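Local coordinates for intracellular protease/amidase (Salmonella enterica subsp. enterica serovar Typhimurium, PDB 4K2H), which is of unknown function but belongs to the DJ-1/PfpI family, binds zinc between the two subunits of a dimer and may act as a peptidase, at residues M4-V9 with H31-T36; I21-I26 with G157-F162; D25-L30 with L164-R169; Q64-A69 with A98-C103. The protein carries 1 engineered substitution. All coordinates share one frame; numbering follows the deposited sequence.

Contact 1: M4-V9 with H31-T36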
loop_
_atom_site.group_PDB
_atom_site.type_symbol
_atom_site.label_atom_id
_atom_site.label_comp_id
_atom_site.label_asym_id
_atom_site.label_seq_id
_atom_site.Cartn_x
_atom_site.Cartn_y
_atom_site.Cartn_z
ATOM N N MET A 4 -24.727 -4.481 -2.884
ATOM C CA MET A 4 -23.305 -4.252 -2.527
ATOM C C MET A 4 -22.379 -4.992 -3.496
ATOM O O MET A 4 -22.568 -6.168 -3.781
ATOM C CB MET A 4 -23.043 -4.702 -1.091
ATOM C CG MET A 4 -21.617 -4.445 -0.620
ATOM S SD MET A 4 -21.575 -3.901 1.100
ATOM C CE MET A 4 -22.142 -2.199 0.940
ATOM N N LYS A 5 -21.372 -4.290 -3.987
ATOM C CA LYS A 5 -20.491 -4.812 -5.018
ATOM C C LYS A 5 -19.389 -5.692 -4.436
ATOM O O LYS A 5 -19.005 -5.505 -3.282
ATOM C CB LYS A 5 -19.866 -3.632 -5.749
ATOM C CG LYS A 5 -20.872 -2.742 -6.460
ATOM C CD LYS A 5 -21.257 -3.351 -7.791
ATOM C CE LYS A 5 -22.553 -2.760 -8.318
ATOM N NZ LYS A 5 -22.866 -3.379 -9.627
ATOM N N LYS A 6 -18.858 -6.604 -5.257
ATOM C CA LYS A 6 -17.771 -7.537 -4.869
ATOM C C LYS A 6 -16.567 -7.480 -5.811
ATOM O O LYS A 6 -16.731 -7.582 -7.033
ATOM C CB LYS A 6 -18.269 -8.971 -4.953
ATOM C CG LYS A 6 -18.969 -9.536 -3.743
ATOM C CD LYS A 6 -19.083 -11.062 -3.901
ATOM C CE LYS A 6 -19.512 -11.468 -5.327
ATOM N NZ LYS A 6 -19.765 -12.928 -5.484
ATOM N N VAL A 7 -15.370 -7.385 -5.242
ATOM C CA VAL A 7 -14.146 -7.317 -6.002
ATOM C C VAL A 7 -13.210 -8.448 -5.568
ATOM O O VAL A 7 -13.063 -8.697 -4.385
ATOM C CB VAL A 7 -13.451 -5.964 -5.780
ATOM C CG1 VAL A 7 -12.106 -5.894 -6.509
ATOM C CG2 VAL A 7 -14.371 -4.821 -6.222
ATOM N N ALA A 8 -12.627 -9.142 -6.548
ATOM C CA ALA A 8 -11.565 -10.135 -6.337
ATOM C C ALA A 8 -10.195 -9.519 -6.663
ATOM O O ALA A 8 -10.018 -8.916 -7.731
ATOM C CB ALA A 8 -11.794 -11.370 -7.215
ATOM N N VAL A 9 -9.240 -9.658 -5.755
ATOM C CA VAL A 9 -7.877 -9.186 -6.013
ATOM C C VAL A 9 -7.044 -10.450 -6.095
ATOM O O VAL A 9 -7.000 -11.241 -5.146
ATOM C CB VAL A 9 -7.366 -8.262 -4.896
ATOM C CG1 VAL A 9 -5.923 -7.801 -5.145
ATOM C CG2 VAL A 9 -8.274 -7.057 -4.745
ATOM N N HIS A 31 -16.592 0.475 1.855
ATOM C CA HIS A 31 -17.414 -0.684 2.158
ATOM C C HIS A 31 -17.790 -1.505 0.916
ATOM O O HIS A 31 -18.791 -2.196 0.926
ATOM C CB HIS A 31 -18.699 -0.253 2.890
ATOM C CG HIS A 31 -18.459 0.629 4.078
ATOM N ND1 HIS A 31 -18.086 0.132 5.307
ATOM C CD2 HIS A 31 -18.546 1.974 4.227
ATOM C CE1 HIS A 31 -17.949 1.128 6.162
ATOM N NE2 HIS A 31 -18.222 2.257 5.532
ATOM N N ILE A 32 -16.994 -1.426 -0.147
ATOM C CA ILE A 32 -17.077 -2.389 -1.248
ATOM C C ILE A 32 -16.483 -3.713 -0.758
ATOM O O ILE A 32 -15.410 -3.726 -0.176
ATOM C CB ILE A 32 -16.340 -1.877 -2.497
ATOM C CG1 ILE A 32 -17.029 -0.602 -3.009
ATOM C CG2 ILE A 32 -16.263 -2.948 -3.573
ATOM C CD1 ILE A 32 -16.283 0.111 -4.111
ATOM N N ASP A 33 -17.196 -4.814 -0.955
ATOM C CA ASP A 33 -16.705 -6.150 -0.578
ATOM C C ASP A 33 -15.470 -6.522 -1.374
ATOM O O ASP A 33 -15.511 -6.479 -2.609
ATOM C CB ASP A 33 -17.759 -7.178 -0.914
ATOM C CG ASP A 33 -18.323 -7.820 0.273
ATOM O OD1 ASP A 33 -18.793 -7.111 1.183
ATOM O OD2 ASP A 33 -18.313 -9.064 0.277
ATOM N N VAL A 34 -14.388 -6.863 -0.685
ATOM C CA VAL A 34 -13.147 -7.300 -1.344
ATOM C C VAL A 34 -12.752 -8.704 -0.858
ATOM O O VAL A 34 -12.796 -8.985 0.331
ATOM C CB VAL A 34 -11.989 -6.315 -1.103
ATOM C CG1 VAL A 34 -10.784 -6.708 -1.933
ATOM C CG2 VAL A 34 -12.375 -4.887 -1.486
ATOM N N GLU A 35 -12.422 -9.592 -1.783
ATOM C CA GLU A 35 -11.788 -10.879 -1.457
ATOM C C GLU A 35 -10.442 -11.005 -2.143
ATOM O O GLU A 35 -10.355 -10.921 -3.360
ATOM C CB GLU A 35 -12.660 -12.041 -1.889
ATOM C CG GLU A 35 -13.347 -12.761 -0.751
ATOM C CD GLU A 35 -13.965 -14.081 -1.176
ATOM O OE1 GLU A 35 -14.036 -14.393 -2.378
ATOM O OE2 GLU A 35 -14.368 -14.829 -0.274
ATOM N N THR A 36 -9.388 -11.165 -1.354
ATOM C CA THR A 36 -8.079 -11.494 -1.906
ATOM C C THR A 36 -8.096 -12.997 -2.226
ATOM O O THR A 36 -8.528 -13.821 -1.414
ATOM C CB THR A 36 -6.938 -11.146 -0.915
ATOM O OG1 THR A 36 -7.186 -11.752 0.346
ATOM C CG2 THR A 36 -6.886 -9.692 -0.671
#
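Val7 is bonded to the neighbouring strand at both ends: its N donates to Asp33 O at 2.8 Å, and its O accepts an almost straight bond (170°) from Glu35 N, also at 2.8 Å. Val9 N to Glu35 O (2.9 Å) carries the parallel pairing forward, while the bond from Asp33 N to Lys5 O at its start is weak. CA-H...O contacts fill the intervals, as where Val34 CA lies 3.3 Å from Val7 O. Side chains alternate between the two faces. On one, Val7 CG2 touches Ile32 CG2 at 3.8 Å and Val9 CG2 touches Val34 CG1 at the same distance; with CG1 of Val9 anti to the backbone N (chi1 178°), CG2 is the methyl that does the touching. On the other, Lys6 and Asp33 run side by side, CG of Lys6 3.9 Å from CB of Asp33. Farther out, Leu27 packs on Val7 and Val34, Leu170 on Val7 and Ile32, and Val71 on Val9; Phe67 receives Lys6 in a cation-pi contact, and Arg62 forms a salt bridge with Glu35. His31, with positive phi, is the C-prime residue of the Schellman motif ending helix 17-29 before strand 33-38, completing a beta-alpha-beta crossover of the parallel DJ-1/PfpI sheet.

Contact 2: I21-I26 with G157-F162. With ZN (zinc ion), chain P.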
loop_
_atom_site.group_PDB
_atom_site.type_symbol
_atom_site.label_atom_id
_atom_site.label_comp_id
_atom_site.label_asym_id
_atom_site.label_seq_id
_atom_site.Cartn_x
_atom_site.Cartn_y
_atom_site.Cartn_z
ATOM N N ILE A 21 -2.404 -3.534 -2.196
ATOM C CA ILE A 21 -2.896 -3.098 -0.884
ATOM C C ILE A 21 -3.576 -1.724 -0.911
ATOM O O ILE A 21 -4.580 -1.552 -0.216
ATOM C CB ILE A 21 -1.810 -3.131 0.215
ATOM C CG1 ILE A 21 -1.440 -4.565 0.622
ATOM C CG2 ILE A 21 -2.257 -2.365 1.441
ATOM C CD1 ILE A 21 -2.287 -5.670 0.006
ATOM N N VAL A 22 -3.057 -0.762 -1.685
ATOM C CA VAL A 22 -3.718 0.555 -1.758
ATOM C C VAL A 22 -5.107 0.357 -2.373
ATOM O O VAL A 22 -6.085 0.888 -1.852
ATOM C CB VAL A 22 -2.892 1.629 -2.493
ATOM C CG1 VAL A 22 -3.665 2.945 -2.630
ATOM C CG2 VAL A 22 -1.607 1.928 -1.750
ATOM N N THR A 23 -5.218 -0.480 -3.412
ATOM C CA THR A 23 -6.501 -0.671 -4.079
ATOM C C THR A 23 -7.488 -1.313 -3.116
ATOM O O THR A 23 -8.669 -0.955 -3.039
ATOM C CB THR A 23 -6.377 -1.569 -5.328
ATOM O OG1 THR A 23 -5.372 -1.059 -6.196
ATOM C CG2 THR A 23 -7.713 -1.630 -6.096
ATOM N N LEU A 24 -6.996 -2.299 -2.376
ATOM C CA LEU A 24 -7.829 -2.963 -1.416
ATOM C C LEU A 24 -8.270 -2.007 -0.300
ATOM O O LEU A 24 -9.420 -2.002 0.124
ATOM C CB LEU A 24 -7.047 -4.151 -0.866
ATOM C CG LEU A 24 -7.808 -4.966 0.123
ATOM C CD1 LEU A 24 -7.370 -6.412 -0.050
ATOM C CD2 LEU A 24 -7.587 -4.406 1.526
ATOM N N ASP A 25 -7.348 -1.211 0.192
ATOM C CA ASP A 25 -7.681 -0.238 1.235
ATOM C C ASP A 25 -8.781 0.735 0.747
ATOM O O ASP A 25 -9.763 1.004 1.446
ATOM C CB ASP A 25 -6.403 0.499 1.674
ATOM C CG ASP A 25 -6.667 1.770 2.410
ATOM O OD1 ASP A 25 -6.481 1.754 3.629
ATOM O OD2 ASP A 25 -7.010 2.832 1.802
ATOM N N ILE A 26 -8.613 1.267 -0.450
ATOM C CA ILE A 26 -9.594 2.254 -0.959
ATOM C C ILE A 26 -10.977 1.604 -1.062
ATOM O O ILE A 26 -11.963 2.119 -0.513
ATOM C CB ILE A 26 -9.165 2.812 -2.326
ATOM C CG1 ILE A 26 -7.863 3.608 -2.186
ATOM C CG2 ILE A 26 -10.260 3.676 -2.953
ATOM C CD1 ILE A 26 -7.957 4.792 -1.256
ATOM N N GLY A 157 2.693 4.826 -8.853
ATOM C CA GLY A 157 2.487 6.254 -8.654
ATOM C C GLY A 157 1.077 6.679 -8.919
ATOM O O GLY A 157 0.646 7.701 -8.442
ATOM N N HIS A 158 0.335 5.914 -9.692
ATOM C CA HIS A 158 -1.038 6.313 -10.028
ATOM C C HIS A 158 -2.098 5.433 -9.397
ATOM O O HIS A 158 -3.255 5.503 -9.790
ATOM C CB HIS A 158 -1.228 6.304 -11.531
ATOM C CG HIS A 158 -0.311 7.222 -12.256
ATOM N ND1 HIS A 158 -0.433 8.587 -12.189
ATOM C CD2 HIS A 158 0.713 6.972 -13.106
ATOM C CE1 HIS A 158 0.493 9.148 -12.943
ATOM N NE2 HIS A 158 1.195 8.189 -13.521
ATOM N N VAL A 159 -1.727 4.677 -8.363
ATOM C CA VAL A 159 -2.616 3.680 -7.790
ATOM C C VAL A 159 -3.865 4.274 -7.144
ATOM O O VAL A 159 -4.927 3.681 -7.205
ATOM C CB VAL A 159 -1.861 2.773 -6.793
ATOM C CG1 VAL A 159 -1.499 3.527 -5.515
ATOM C CG2 VAL A 159 -2.687 1.544 -6.473
ATOM N N PHE A 160 -3.754 5.454 -6.535
ATOM C CA PHE A 160 -4.933 6.094 -5.944
ATOM C C PHE A 160 -5.945 6.416 -7.029
ATOM O O PHE A 160 -7.136 6.113 -6.890
ATOM C CB PHE A 160 -4.543 7.332 -5.130
ATOM C CG PHE A 160 -3.884 7.006 -3.798
ATOM C CD1 PHE A 160 -4.617 6.423 -2.768
ATOM C CD2 PHE A 160 -2.535 7.306 -3.572
ATOM C CE1 PHE A 160 -4.022 6.121 -1.552
ATOM C CE2 PHE A 160 -1.936 7.010 -2.353
ATOM C CZ PHE A 160 -2.678 6.412 -1.339
ATOM N N ASP A 161 -5.464 6.991 -8.127
ATOM C CA ASP A 161 -6.352 7.341 -9.226
ATOM C C ASP A 161 -7.043 6.083 -9.758
ATOM O O ASP A 161 -8.267 6.087 -9.989
ATOM C CB ASP A 161 -5.592 8.066 -10.342
ATOM C CG ASP A 161 -6.524 8.751 -11.328
ATOM O OD1 ASP A 161 -7.753 8.644 -11.137
ATOM O OD2 ASP A 161 -6.032 9.392 -12.289
ATOM N N PHE A 162 -6.270 5.015 -9.926
ATOM C CA PHE A 162 -6.780 3.721 -10.391
ATOM C C PHE A 162 -7.861 3.183 -9.468
ATOM O O PHE A 162 -8.945 2.786 -9.928
ATOM C CB PHE A 162 -5.605 2.742 -10.533
ATOM C CG PHE A 162 -6.007 1.292 -10.697
ATOM C CD1 PHE A 162 -6.318 0.773 -11.956
ATOM C CD2 PHE A 162 -6.033 0.440 -9.597
ATOM C CE1 PHE A 162 -6.667 -0.566 -12.106
ATOM C CE2 PHE A 162 -6.366 -0.897 -9.746
ATOM C CZ PHE A 162 -6.706 -1.392 -11.006
HETATM ZN ZN ZN P . -6.316 0.196 5.029
#
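Val22 presses its CG1 methyl on one face of the Phe160 ring, and the two side chains cross at about a right angle. The methyl stands 3.3 Å above the ring plane, shifted from the centre toward the rim, with CE1 of Phe160 its closest atom at 3.4 Å from Val22 CG1. This is a CH-pi contact, 28° off the ring normal. Ile26 approaches the same ring differently: its CD1 comes to the edge, near the ring plane, 4.0 Å from Phe160 CD1. One aromatic ring thus receives two aliphatic side chains from successive turns of the same helix.

Val159, next to Phe160 in the chain, packs against Val22 and Thr23. Its CG1 takes the crowded position between backbone N and carbonyl carbon (chi1 71°) and meets Val22 CG1 at 3.7 Å, while its CG2 reaches Thr23 OG1 at 3.7 Å. That hydroxyl also lies in the plane of the Phe162 ring, at its edge, 3.7 Å from CE2 of Phe162. Its hydrogen bond is to Glu19 O, one turn back in its own helix, so a buried polar atom is satisfied amid apolar neighbours.

Asp25 belongs to the same helix but serves another purpose: its OD1 binds a zinc ion at 2.1 Å, together with Glu16, Glu17 and His49 of the second subunit. Around the contact, Leu24 rests on Val34 and Thr36 of strand 33-38, Ile184 and Tyr186 of the C-terminal tail meet Phe160, and Phe162 reaches Val144 of strand 144-147.

Contact 3: D25-L30 with L164-R169. With ZN (zinc ion), chain P.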
loop_
_atom_site.group_PDB
_atom_site.type_symbol
_atom_site.label_atom_id
_atom_site.label_comp_id
_atom_site.label_asym_id
_atom_site.label_seq_id
_atom_site.Cartn_x
_atom_site.Cartn_y
_atom_site.Cartn_z
ATOM N N ASP A 25 -7.348 -1.211 0.192
ATOM C CA ASP A 25 -7.681 -0.238 1.235
ATOM C C ASP A 25 -8.781 0.735 0.747
ATOM O O ASP A 25 -9.763 1.004 1.446
ATOM C CB ASP A 25 -6.403 0.499 1.674
ATOM C CG ASP A 25 -6.667 1.770 2.410
ATOM O OD1 ASP A 25 -6.481 1.754 3.629
ATOM O OD2 ASP A 25 -7.010 2.832 1.802
ATOM N N ILE A 26 -8.613 1.267 -0.450
ATOM C CA ILE A 26 -9.594 2.254 -0.959
ATOM C C ILE A 26 -10.977 1.604 -1.062
ATOM O O ILE A 26 -11.963 2.119 -0.513
ATOM C CB ILE A 26 -9.165 2.812 -2.326
ATOM C CG1 ILE A 26 -7.863 3.608 -2.186
ATOM C CG2 ILE A 26 -10.260 3.676 -2.953
ATOM C CD1 ILE A 26 -7.957 4.792 -1.256
ATOM N N LEU A 27 -11.030 0.449 -1.722
ATOM C CA LEU A 27 -12.267 -0.285 -1.891
ATOM C C LEU A 27 -12.940 -0.563 -0.551
ATOM O O LEU A 27 -14.159 -0.355 -0.413
ATOM C CB LEU A 27 -12.043 -1.590 -2.654
ATOM C CG LEU A 27 -11.592 -1.507 -4.131
ATOM C CD1 LEU A 27 -11.131 -2.874 -4.635
ATOM C CD2 LEU A 27 -12.705 -1.002 -5.026
ATOM N N ARG A 28 -12.167 -1.021 0.427
ATOM C CA ARG A 28 -12.735 -1.378 1.718
ATOM C C ARG A 28 -13.126 -0.142 2.533
ATOM O O ARG A 28 -14.031 -0.227 3.352
ATOM C CB ARG A 28 -11.808 -2.336 2.530
ATOM C CG ARG A 28 -12.054 -3.810 2.223
ATOM C CD ARG A 28 -11.077 -4.790 2.905
ATOM N NE ARG A 28 -11.264 -6.188 2.465
ATOM C CZ ARG A 28 -10.399 -7.198 2.621
ATOM N NH1 ARG A 28 -9.206 -7.046 3.210
ATOM N NH2 ARG A 28 -10.714 -8.393 2.134
ATOM N N ARG A 29 -12.492 1.008 2.307
ATOM C CA ARG A 29 -12.947 2.245 2.972
ATOM C C ARG A 29 -14.352 2.603 2.516
ATOM O O ARG A 29 -15.144 3.116 3.296
ATOM C CB ARG A 29 -12.041 3.428 2.679
ATOM C CG ARG A 29 -10.851 3.549 3.600
ATOM C CD ARG A 29 -9.857 4.525 3.050
ATOM N NE ARG A 29 -8.542 4.264 3.592
ATOM C CZ ARG A 29 -8.118 4.693 4.769
ATOM N NH1 ARG A 29 -8.892 5.438 5.534
ATOM N NH2 ARG A 29 -6.887 4.368 5.177
ATOM N N LEU A 30 -14.652 2.316 1.254
ATOM C CA LEU A 30 -15.992 2.534 0.687
ATOM C C LEU A 30 -16.925 1.368 0.917
ATOM O O LEU A 30 -17.896 1.238 0.205
ATOM C CB LEU A 30 -15.866 2.736 -0.807
ATOM C CG LEU A 30 -15.098 4.001 -1.136
ATOM C CD1 LEU A 30 -14.536 3.919 -2.526
ATOM C CD2 LEU A 30 -16.020 5.204 -0.981
ATOM N N LEU A 164 -9.607 4.839 -7.038
ATOM C CA LEU A 164 -10.786 5.716 -6.933
ATOM C C LEU A 164 -11.652 5.576 -8.187
ATOM O O LEU A 164 -12.856 5.433 -8.087
ATOM C CB LEU A 164 -10.377 7.153 -6.641
ATOM C CG LEU A 164 -9.645 7.297 -5.298
ATOM C CD1 LEU A 164 -8.919 8.623 -5.238
ATOM C CD2 LEU A 164 -10.532 7.137 -4.062
ATOM N N THR A 165 -11.031 5.522 -9.355
ATOM C CA THR A 165 -11.776 5.346 -10.606
ATOM C C THR A 165 -12.527 4.034 -10.660
ATOM O O THR A 165 -13.724 3.997 -10.998
ATOM C CB THR A 165 -10.849 5.450 -11.819
ATOM O OG1 THR A 165 -10.233 6.720 -11.759
ATOM C CG2 THR A 165 -11.619 5.359 -13.130
ATOM N N LEU A 166 -11.843 2.957 -10.309
ATOM C CA LEU A 166 -12.500 1.671 -10.198
ATOM C C LEU A 166 -13.691 1.776 -9.250
ATOM O O LEU A 166 -14.780 1.302 -9.576
ATOM C CB LEU A 166 -11.517 0.602 -9.704
ATOM C CG LEU A 166 -12.121 -0.745 -9.292
ATOM C CD1 LEU A 166 -12.932 -1.370 -10.418
ATOM C CD2 LEU A 166 -11.021 -1.697 -8.849
ATOM N N SER A 167 -13.483 2.381 -8.073
ATOM C CA SER A 167 -14.536 2.452 -7.064
ATOM C C SER A 167 -15.755 3.219 -7.581
ATOM O O SER A 167 -16.901 2.824 -7.371
ATOM C CB SER A 167 -14.037 3.153 -5.809
ATOM O OG SER A 167 -13.008 2.425 -5.164
ATOM N N ALA A 168 -15.485 4.340 -8.236
ATOM C CA ALA A 168 -16.525 5.208 -8.717
ATOM C C ALA A 168 -17.342 4.459 -9.756
ATOM O O ALA A 168 -18.565 4.502 -9.753
ATOM C CB ALA A 168 -15.912 6.453 -9.319
ATOM N N ARG A 169 -16.660 3.750 -10.640
ATOM C CA ARG A 169 -17.342 2.904 -11.602
ATOM C C ARG A 169 -18.212 1.807 -10.932
ATOM O O ARG A 169 -19.370 1.593 -11.321
ATOM C CB ARG A 169 -16.314 2.282 -12.506
ATOM C CG ARG A 169 -16.914 1.393 -13.560
ATOM C CD ARG A 169 -17.560 2.164 -14.699
ATOM N NE ARG A 169 -17.501 1.247 -15.829
ATOM C CZ ARG A 169 -16.530 1.210 -16.735
ATOM N NH1 ARG A 169 -16.575 0.289 -17.681
ATOM N NH2 ARG A 169 -15.545 2.105 -16.728
HETATM ZN ZN ZN P . -6.316 0.196 5.029
#
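Ser167 sits among Ile26, Leu27 and Leu30, where helices 17-29 and 159-171 pack side by side on one face of the parallel alpha/beta sheet of the DJ-1/PfpI fold. The axes of the short helical segments come within 9.6 Å and run 34° apart. Packing is tight around the serine. Its OG is anti to the carbonyl carbon (chi1 -65°) and lies 3.4 Å from CD2 of Leu27, with CD1 of Leu30 just as near, yet its hydrogen bond goes to Ala163 O within its own helix. CB of Ser167 is closer to CD1 of Leu30 (3.4 Å) than carbon pairs usually come. To one side of the serine, Ile26 CG2 meets Leu164 CD2 at 3.6 Å, the two side chains crossing at about a right angle. Leu27 CD2 and Leu166 CD2 make a looser contact, 4.2 Å apart. Partly exposed Arg28 and Arg29 lie away from helix 159-171, near the second subunit; Arg29 reaches back one turn to the buried zinc ligand Asp25. A weak bond joins Arg29 NH2 to Asp25 OD1. The salt bridge runs from Arg29 NE to Asp25 OD2 at 2.8 Å and 169°; OD2 lies in the guanidinium plane and is met on its syn side, with NE tilted out of the carboxylate plane.

Contact 4: Q64-A69 with A98-C103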
loop_
_atom_site.group_PDB
_atom_site.type_symbol
_atom_site.label_atom_id
_atom_site.label_comp_id
_atom_site.label_asym_id
_atom_site.label_seq_id
_atom_site.Cartn_x
_atom_site.Cartn_y
_atom_site.Cartn_z
ATOM N N GLN A 64 -17.093 -20.813 -9.822
ATOM C CA GLN A 64 -18.417 -20.351 -10.321
ATOM C C GLN A 64 -18.838 -19.004 -9.746
ATOM O O GLN A 64 -19.954 -18.542 -10.021
ATOM C CB GLN A 64 -19.533 -21.376 -10.019
ATOM C CG GLN A 64 -19.639 -22.495 -11.041
ATOM C CD GLN A 64 -18.452 -23.437 -10.962
ATOM O OE1 GLN A 64 -18.156 -23.972 -9.898
ATOM N NE2 GLN A 64 -17.766 -23.639 -12.087
ATOM N N ALA A 65 -17.974 -18.396 -8.932
ATOM C CA ALA A 65 -18.264 -17.093 -8.352
ATOM C C ALA A 65 -18.033 -16.044 -9.400
ATOM O O ALA A 65 -17.123 -16.152 -10.212
ATOM C CB ALA A 65 -17.374 -16.814 -7.156
ATOM N N LEU A 66 -18.859 -15.018 -9.371
ATOM C CA LEU A 66 -18.819 -13.993 -10.373
ATOM C C LEU A 66 -18.762 -12.656 -9.669
ATOM O O LEU A 66 -19.754 -12.167 -9.138
ATOM C CB LEU A 66 -20.059 -14.116 -11.247
ATOM C CG LEU A 66 -19.998 -13.403 -12.591
ATOM C CD1 LEU A 66 -18.818 -13.888 -13.417
ATOM C CD2 LEU A 66 -21.305 -13.625 -13.350
ATOM N N PHE A 67 -17.567 -12.095 -9.637
ATOM C CA PHE A 67 -17.284 -10.821 -9.023
ATOM C C PHE A 67 -17.638 -9.700 -9.993
ATOM O O PHE A 67 -17.663 -9.904 -11.206
ATOM C CB PHE A 67 -15.771 -10.753 -8.630
ATOM C CG PHE A 67 -15.401 -11.700 -7.534
ATOM C CD1 PHE A 67 -15.421 -11.290 -6.210
ATOM C CD2 PHE A 67 -15.092 -13.012 -7.811
ATOM C CE1 PHE A 67 -15.149 -12.181 -5.177
ATOM C CE2 PHE A 67 -14.765 -13.897 -6.789
ATOM C CZ PHE A 67 -14.812 -13.484 -5.473
ATOM N N ASP A 68 -17.870 -8.512 -9.451
ATOM C CA ASP A 68 -18.157 -7.336 -10.261
ATOM C C ASP A 68 -16.882 -6.757 -10.834
ATOM O O ASP A 68 -16.918 -6.074 -11.876
ATOM C CB ASP A 68 -18.889 -6.288 -9.433
ATOM C CG ASP A 68 -20.230 -6.792 -8.923
ATOM O OD1 ASP A 68 -21.152 -7.019 -9.742
ATOM O OD2 ASP A 68 -20.357 -6.993 -7.707
ATOM N N ALA A 69 -15.763 -7.000 -10.145
ATOM C CA ALA A 69 -14.461 -6.604 -10.669
ATOM C C ALA A 69 -13.382 -7.569 -10.273
ATOM O O ALA A 69 -13.445 -8.189 -9.205
ATOM C CB ALA A 69 -14.082 -5.221 -10.190
ATOM N N ALA A 98 -18.607 -12.007 -19.343
ATOM C CA ALA A 98 -19.831 -11.596 -18.662
ATOM C C ALA A 98 -19.898 -10.082 -18.446
ATOM O O ALA A 98 -20.703 -9.620 -17.681
ATOM C CB ALA A 98 -19.952 -12.323 -17.334
ATOM N N GLY A 99 -19.028 -9.317 -19.097
ATOM C CA GLY A 99 -18.981 -7.863 -18.938
ATOM C C GLY A 99 -18.476 -7.341 -17.589
ATOM O O GLY A 99 -18.634 -6.158 -17.301
ATOM N N LYS A 100 -17.895 -8.186 -16.732
ATOM C CA LYS A 100 -17.387 -7.665 -15.446
ATOM C C LYS A 100 -16.112 -6.858 -15.671
ATOM O O LYS A 100 -15.469 -6.960 -16.735
ATOM C CB LYS A 100 -17.142 -8.774 -14.446
ATOM C CG LYS A 100 -18.324 -9.689 -14.272
ATOM C CD LYS A 100 -19.615 -8.894 -14.142
ATOM C CE LYS A 100 -20.730 -9.763 -13.607
ATOM N NZ LYS A 100 -21.979 -8.979 -13.482
ATOM N N LEU A 101 -15.766 -6.030 -14.689
ATOM C CA LEU A 101 -14.576 -5.180 -14.808
ATOM C C LEU A 101 -13.245 -5.965 -14.618
ATOM O O LEU A 101 -13.042 -6.695 -13.644
ATOM C CB LEU A 101 -14.657 -3.982 -13.843
ATOM C CG LEU A 101 -15.924 -3.110 -13.900
ATOM C CD1 LEU A 101 -15.894 -2.013 -12.839
ATOM C CD2 LEU A 101 -16.108 -2.512 -15.291
ATOM N N ILE A 102 -12.351 -5.801 -15.583
ATOM C CA ILE A 102 -11.016 -6.386 -15.531
ATOM C C ILE A 102 -10.064 -5.235 -15.353
ATOM O O ILE A 102 -9.999 -4.297 -16.189
ATOM C CB ILE A 102 -10.683 -7.114 -16.827
ATOM C CG1 ILE A 102 -11.830 -8.053 -17.209
ATOM C CG2 ILE A 102 -9.339 -7.811 -16.737
ATOM C CD1 ILE A 102 -12.192 -9.058 -16.139
ATOM N N CYS A 103 -9.333 -5.289 -14.255
ATOM C CA CYS A 103 -8.613 -4.135 -13.774
ATOM C C CYS A 103 -7.159 -4.464 -13.479
ATOM O O CYS A 103 -6.778 -4.669 -12.302
ATOM C CB CYS A 103 -9.270 -3.611 -12.525
ATOM S SG CYS A 103 -11.049 -3.435 -12.637
HETATM O O HOH W 1 -21.566 -6.397 -12.208
#
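Lys100 folds its aliphatic chain over the backbone carbonyls of Phe67 and Asp68, where the loop before strand 69-72 meets the start of strand 101-104 in the parallel DJ-1/PfpI sheet. A bend at chi2 (-45°) turns CD aside, and the bulge of methylenes fits round one carbonyl: CG of Lys100 is 3.1 Å from Phe67 O, with CB and CD also close to that oxygen. Leu66 rises beside it, the two side chains crossing at about a right angle, with its CG 3.8 Å from Lys100 CE. Beyond, the methyls of Leu66 and Ala98 meet more loosely. At the strand end the relief is shallower. Ala69 offers a small methyl, which lies 3.9 Å from Leu101 CB and 4.3 Å from Cys103 SG; Leu166 of helix 159-171 packs on this alanine, leucine and cysteine. A backbone bond from Leu101 N to Asp68 O (3.0 Å) opens the parallel pairing of Ala69 with Leu101. The CB of Asp68 points away from 98-103, and its OD2 accepts from Lys6 N. Its OD1 and Lys100 NZ are too far apart for a salt bridge, and a water joins them, accepting from Lys100 NZ at 2.9 Å and donating to Asp68 OD1 at 2.6 Å.

From the N terminus, contact 1 closes the first loop, bringing strand 33-38 back beside strand 6-11 with helix 17-29 between them. Contacts 2 and 3 start on that enclosed helix, share Asp25 and Ile26, and run on to helix 159-171 near the end of the chain, so both cross contact 1. Contact 4 opens after contact 1 has closed and nests inside the long loops of contacts 2 and 3. Contacts 1 and 4 assemble one sheet, joined where Lys6 O meets Asp68 N. Contacts 2 and 3 pair two helices over it, and Arg169 CG touching Leu101 CD1 carries that layer across to contact 4.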